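Local atomic coordinates of mycobacterium tuberculosis paralogous family 11 (Mycobacterium smegmatis, PDB entry 4Y9I), a protein that probably catalyses the transfer of reducing equivalents between the deazaflavin coenzyme F420 and quinones. Residues Y97-Y100 against Q101-T104; P46-P49 against S50-N54. One frame throughout, in Å; residues are numbered along the deposited sequence. Where two conformers were deposited one is given.

Contact 1 (Y97-Y100 against Q101-T104)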
loop_
_atom_site.group_PDB
_atom_site.type_symbol
_atom_site.label_atom_id
_atom_site.label_comp_id
_atom_site.label_asym_id
_atom_site.label_seq_id
_atom_site.Cartn_x
_atom_site.Cartn_y
_atom_site.Cartn_z
ATOM N N TYR A 97 11.122 2.484 6.723
ATOM C CA TYR A 97 10.686 1.187 6.210
ATOM C C TYR A 97 11.813 0.147 6.304
ATOM O O TYR A 97 11.576 -0.985 6.657
ATOM C CB TYR A 97 10.204 1.270 4.777
ATOM C CG TYR A 97 8.796 1.782 4.561
ATOM C CD1 TYR A 97 7.740 1.333 5.377
ATOM C CD2 TYR A 97 8.516 2.618 3.489
ATOM C CE1 TYR A 97 6.445 1.738 5.123
ATOM C CE2 TYR A 97 7.202 3.020 3.227
ATOM C CZ TYR A 97 6.175 2.582 4.044
ATOM O OH TYR A 97 4.849 2.960 3.750
ATOM N N ALA A 98 13.036 0.562 6.016
ATOM C CA ALA A 98 14.140 -0.399 6.132
ATOM C C ALA A 98 14.416 -0.828 7.600
ATOM O O ALA A 98 14.766 -1.992 7.864
ATOM C CB ALA A 98 15.369 0.197 5.568
ATOM N N GLU A 99 14.249 0.102 8.509
ATOM C CA GLU A 99 14.273 -0.256 9.889
ATOM C C GLU A 99 13.180 -1.255 10.279
ATOM O O GLU A 99 13.444 -2.140 10.995
ATOM C CB GLU A 99 14.221 0.979 10.771
ATOM C CG GLU A 99 15.486 1.806 10.756
ATOM C CD GLU A 99 16.757 1.027 11.112
ATOM O OE1 GLU A 99 16.733 0.139 11.992
ATOM O OE2 GLU A 99 17.795 1.336 10.503
ATOM N N TYR A 100 11.969 -1.050 9.804
ATOM C CA TYR A 100 10.922 -2.045 10.017
ATOM C C TYR A 100 11.351 -3.431 9.525
ATOM O O TYR A 100 11.115 -4.455 10.207
ATOM C CB TYR A 100 9.642 -1.668 9.311
ATOM C CG TYR A 100 8.952 -0.394 9.702
ATOM C CD1 TYR A 100 9.370 0.380 10.804
ATOM C CD2 TYR A 100 7.895 0.049 8.980
ATOM C CE1 TYR A 100 8.676 1.580 11.123
ATOM C CE2 TYR A 100 7.226 1.220 9.248
ATOM C CZ TYR A 100 7.619 2.000 10.337
ATOM O OH TYR A 100 6.876 3.169 10.598
ATOM N N GLN A 101 12.013 -3.464 8.358
ATOM C CA GLN A 101 12.401 -4.720 7.804
ATOM C C GLN A 101 13.450 -5.424 8.649
ATOM O O GLN A 101 13.474 -6.652 8.667
ATOM C CB GLN A 101 12.908 -4.545 6.356
ATOM C CG GLN A 101 13.244 -5.828 5.631
ATOM C CD GLN A 101 12.038 -6.762 5.429
ATOM O OE1 GLN A 101 11.301 -6.631 4.471
ATOM N NE2 GLN A 101 11.819 -7.654 6.365
ATOM N N THR A 102 14.345 -4.681 9.301
ATOM C CA THR A 102 15.393 -5.380 10.117
ATOM C C THR A 102 14.792 -6.151 11.289
ATOM O O THR A 102 15.468 -6.981 11.876
ATOM C CB THR A 102 16.406 -4.386 10.711
ATOM O OG1 THR A 102 15.711 -3.563 11.630
ATOM C CG2 THR A 102 17.048 -3.574 9.676
ATOM N N LYS A 103 13.547 -5.887 11.645
ATOM C CA LYS A 103 12.870 -6.549 12.737
ATOM C C LYS A 103 12.212 -7.881 12.361
ATOM O O LYS A 103 11.649 -8.537 13.222
ATOM C CB LYS A 103 11.867 -5.571 13.355
ATOM C CG LYS A 103 12.602 -4.281 13.694
ATOM C CD LYS A 103 12.130 -3.633 14.961
ATOM C CE LYS A 103 11.265 -2.433 14.651
ATOM N NZ LYS A 103 10.750 -1.857 15.929
ATOM N N THR A 104 12.308 -8.304 11.102
ATOM C CA THR A 104 11.899 -9.650 10.757
ATOM C C THR A 104 12.644 -10.202 9.530
ATOM O O THR A 104 13.030 -9.458 8.638
ATOM C CB THR A 104 10.381 -9.710 10.532
ATOM O OG1 THR A 104 10.014 -11.063 10.143
ATOM C CG2 THR A 104 9.937 -8.591 9.509
#
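Thr102, Gln101 and Lys103 meet the carbonyls of residues 97-100 in a local contact along the last turn of helix 96-102, on the protein surface. Two i to i+4 bonds carry the helical pattern: Gln101 N donates to Tyr97 O at 3.0 Å, and Thr102 N to Ala98 O at 3.1 Å. The spacing then tightens to i+3, with Lys103 N reaching Tyr100 O at 3.2 Å and Thr104 N reaching Gln101 O. In the Lys103 bond the donor stands 57° out of the carbonyl plane, as expected where an alpha-helix tightens into i to i+3 bonding at its C-terminal end.

The shortest side-chain approach is that of Thr102. Its OG1 donates to Glu99 O at 2.8 Å, tilted 18° from that carbonyl's plane; with chi1 at 65°, OG1 lies between the backbone N and the carbonyl carbon, which turns the hydroxyl back to this acceptor. Glu99 O also receives a weak bond from Thr102 N, so one residue grips the same oxygen twice. CG2 of Thr102 lies 3.3 Å from Ala98 O, while CG of Lys103 passes 3.5 Å from Glu99 O. The Gln101 side chain leads away from residues 97-100 and bends at chi2, and its NE2 makes a weak 3.1 Å bond to Thr104 O.

That amide has stronger ties outside: OE1 accepts from Ile108 N, and NE2 donates to Arg106 O, pinning the segment after the helix. Gln101 and Tyr97 pack on Trp87 of helix 80-93, whereas Tyr100 touches Ser41, in the loop after strand 35-39, and Ile108, before strand 110-113.

Contact 2 (P46-P49 against S50-N54); sequences PKHP and SWYFN
His48 lays its imidazole against the phenol ring of Tyr52, in the turn that leads from the loop after strand 35-39 into helix 51-57. The two rings form a face-to-face stack, with centroids 3.9 Å apart and planes at 15°. The overlap is offset: Tyr52 CE2 lies over the imidazole toward its rim, 3.4 Å from His48 NE2, and His48 CE1 sits in turn over the phenol. Tyr52 reaches this position with CG anti to its backbone N (chi1 168°), which sends the ring back along the incoming chain. Phe53 joins the aromatic cluster obliquely, its CE2 3.9 Å from His48 CD2.

Next in sequence, Pro49 packs on Trp51. Its CB stands over the face of the five-membered ring in a CH-pi contact, 3.9 Å from the centroid, while its CG lies 3.7 Å from Trp51 CE2. Near the N-terminal end of helix 51-57, the Pro49 carbonyl accepts from Tyr52 N at 3.1 Å; the N-H...O angle is nearly straight at 163°, although the donor sits well above the carbonyl plane. A water donates to Pro49 O and Ser50 O and accepts from Phe53 N, linking Pro49, Ser50 and Phe53.

Beyond the turn, Trp51 packs on Val25 and Leu27 of strand 22-32, and Tyr52 on Ala40 and Pro109. Chemically, the entry to the helix combines ring stacking and CH-pi packing with polar pairing of the backbone: Pro49 O takes the N-H of Tyr52, and the water it holds takes that of Phe53.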
loop_
_atom_site.group_PDB
_atom_site.type_symbol
_atom_site.label_atom_id
_atom_site.label_comp_id
_atom_site.label_asym_id
_atom_site.label_seq_id
_atom_site.Cartn_x
_atom_site.Cartn_y
_atom_site.Cartn_z
ATOM N N PRO A 46 6.006 -6.513 13.738
ATOM C CA PRO A 46 6.150 -7.379 12.542
ATOM C C PRO A 46 4.907 -8.113 12.059
ATOM O O PRO A 46 4.946 -8.731 10.990
ATOM C CB PRO A 46 7.264 -8.346 12.921
ATOM C CG PRO A 46 7.151 -8.429 14.426
ATOM C CD PRO A 46 6.783 -7.031 14.877
ATOM N N LYS A 47 3.799 -7.964 12.753
ATOM C CA LYS A 47 2.611 -8.599 12.327
ATOM C C LYS A 47 1.947 -7.765 11.206
ATOM O O LYS A 47 2.144 -6.538 11.104
ATOM C CB LYS A 47 1.640 -8.711 13.471
ATOM C CG LYS A 47 0.922 -7.431 13.796
ATOM C CD LYS A 47 0.222 -7.484 15.163
ATOM C CE LYS A 47 -1.299 -7.615 15.058
ATOM N NZ LYS A 47 -1.974 -7.163 16.312
ATOM N N HIS A 48 1.105 -8.425 10.426
ATOM C CA HIS A 48 0.394 -7.755 9.319
ATOM C C HIS A 48 -0.559 -6.664 9.765
ATOM O O HIS A 48 -1.305 -6.778 10.750
ATOM C CB HIS A 48 -0.494 -8.746 8.559
ATOM C CG HIS A 48 0.238 -9.853 7.885
ATOM N ND1 HIS A 48 1.321 -9.649 7.051
ATOM C CD2 HIS A 48 -0.004 -11.190 7.854
ATOM C CE1 HIS A 48 1.724 -10.803 6.552
ATOM N NE2 HIS A 48 0.922 -11.748 7.007
ATOM N N PRO A 49 -0.605 -5.547 9.017
ATOM C CA PRO A 49 -1.673 -4.606 9.170
ATOM C C PRO A 49 -3.005 -5.248 8.786
ATOM O O PRO A 49 -3.043 -6.207 8.034
ATOM C CB PRO A 49 -1.260 -3.454 8.245
ATOM C CG PRO A 49 -0.517 -4.152 7.168
ATOM C CD PRO A 49 0.205 -5.278 7.830
ATOM N N SER A 50 -4.085 -4.699 9.303
ATOM C CA SER A 50 -5.363 -5.423 9.207
ATOM C C SER A 50 -5.872 -5.421 7.741
ATOM O O SER A 50 -6.536 -6.336 7.262
ATOM C CB SER A 50 -6.346 -4.820 10.194
ATOM O OG SER A 50 -6.706 -3.524 9.737
ATOM N N TRP A 51 -5.447 -4.465 6.957
ATOM C CA TRP A 51 -5.829 -4.415 5.576
ATOM C C TRP A 51 -5.143 -5.428 4.659
ATOM O O TRP A 51 -5.570 -5.590 3.524
ATOM C CB TRP A 51 -5.679 -2.983 5.049
ATOM C CG TRP A 51 -4.290 -2.406 5.143
ATOM C CD1 TRP A 51 -3.826 -1.517 6.078
ATOM C CD2 TRP A 51 -3.184 -2.617 4.217
ATOM N NE1 TRP A 51 -2.520 -1.177 5.802
ATOM C CE2 TRP A 51 -2.094 -1.841 4.676
ATOM C CE3 TRP A 51 -3.026 -3.368 3.041
ATOM C CZ2 TRP A 51 -0.849 -1.817 3.995
ATOM C CZ3 TRP A 51 -1.826 -3.365 2.415
ATOM C CH2 TRP A 51 -0.770 -2.569 2.860
ATOM N N TYR A 52 -4.075 -6.055 5.105
ATOM C CA TYR A 52 -3.318 -6.965 4.256
ATOM C C TYR A 52 -4.235 -8.093 3.745
ATOM O O TYR A 52 -4.276 -8.350 2.546
ATOM C CB TYR A 52 -2.178 -7.574 5.057
ATOM C CG TYR A 52 -1.490 -8.706 4.429
ATOM C CD1 TYR A 52 -0.582 -8.511 3.431
ATOM C CD2 TYR A 52 -1.739 -10.016 4.844
ATOM C CE1 TYR A 52 0.115 -9.559 2.890
ATOM C CE2 TYR A 52 -1.060 -11.070 4.292
ATOM C CZ TYR A 52 -0.154 -10.832 3.315
ATOM O OH TYR A 52 0.567 -11.874 2.696
ATOM N N PHE A 53 -4.925 -8.762 4.656
ATOM C CA PHE A 53 -5.814 -9.833 4.219
ATOM C C PHE A 53 -6.999 -9.328 3.376
ATOM O O PHE A 53 -7.399 -10.017 2.436
ATOM C CB PHE A 53 -6.228 -10.729 5.417
ATOM C CG PHE A 53 -5.095 -11.672 5.875
ATOM C CD1 PHE A 53 -4.487 -12.529 4.972
ATOM C CD2 PHE A 53 -4.665 -11.661 7.175
ATOM C CE1 PHE A 53 -3.478 -13.396 5.362
ATOM C CE2 PHE A 53 -3.669 -12.526 7.601
ATOM C CZ PHE A 53 -3.070 -13.381 6.711
ATOM N N ASN A 54 -7.421 -8.110 3.616
ATOM C CA ASN A 54 -8.497 -7.551 2.842
ATOM C C ASN A 54 -8.149 -7.314 1.347
ATOM O O ASN A 54 -8.952 -7.611 0.501
ATOM C CB ASN A 54 -8.943 -6.206 3.402
ATOM C CG ASN A 54 -9.513 -6.242 4.785
ATOM O OD1 ASN A 54 -10.007 -7.220 5.234
ATOM N ND2 ASN A 54 -9.467 -5.072 5.465
HETATM O O HOH W 1 -4.600 -8.582 7.705
#

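How the contacts relate
Along the chain, contact 2 comes first, where the loop after strand 35-39 turns into helix 51-57; it is complete before strands 60-65 and 68-77 and helix 80-93 are traversed. Contact 1 follows, at the end of helix 96-102. Each closes only a local turn, and the two stand in series, neither nesting nor crossing. Their centres are about 16 Å apart, yet their outer ends touch: Thr104 CB packs 4.2 Å from Pro46 CB, bringing the exit of one helix against the approach to the other. Contact 2 faces strand 22-32 of the barrel, contact 1 faces helix 80-93, and the segment leading to strand 110-113 borders both.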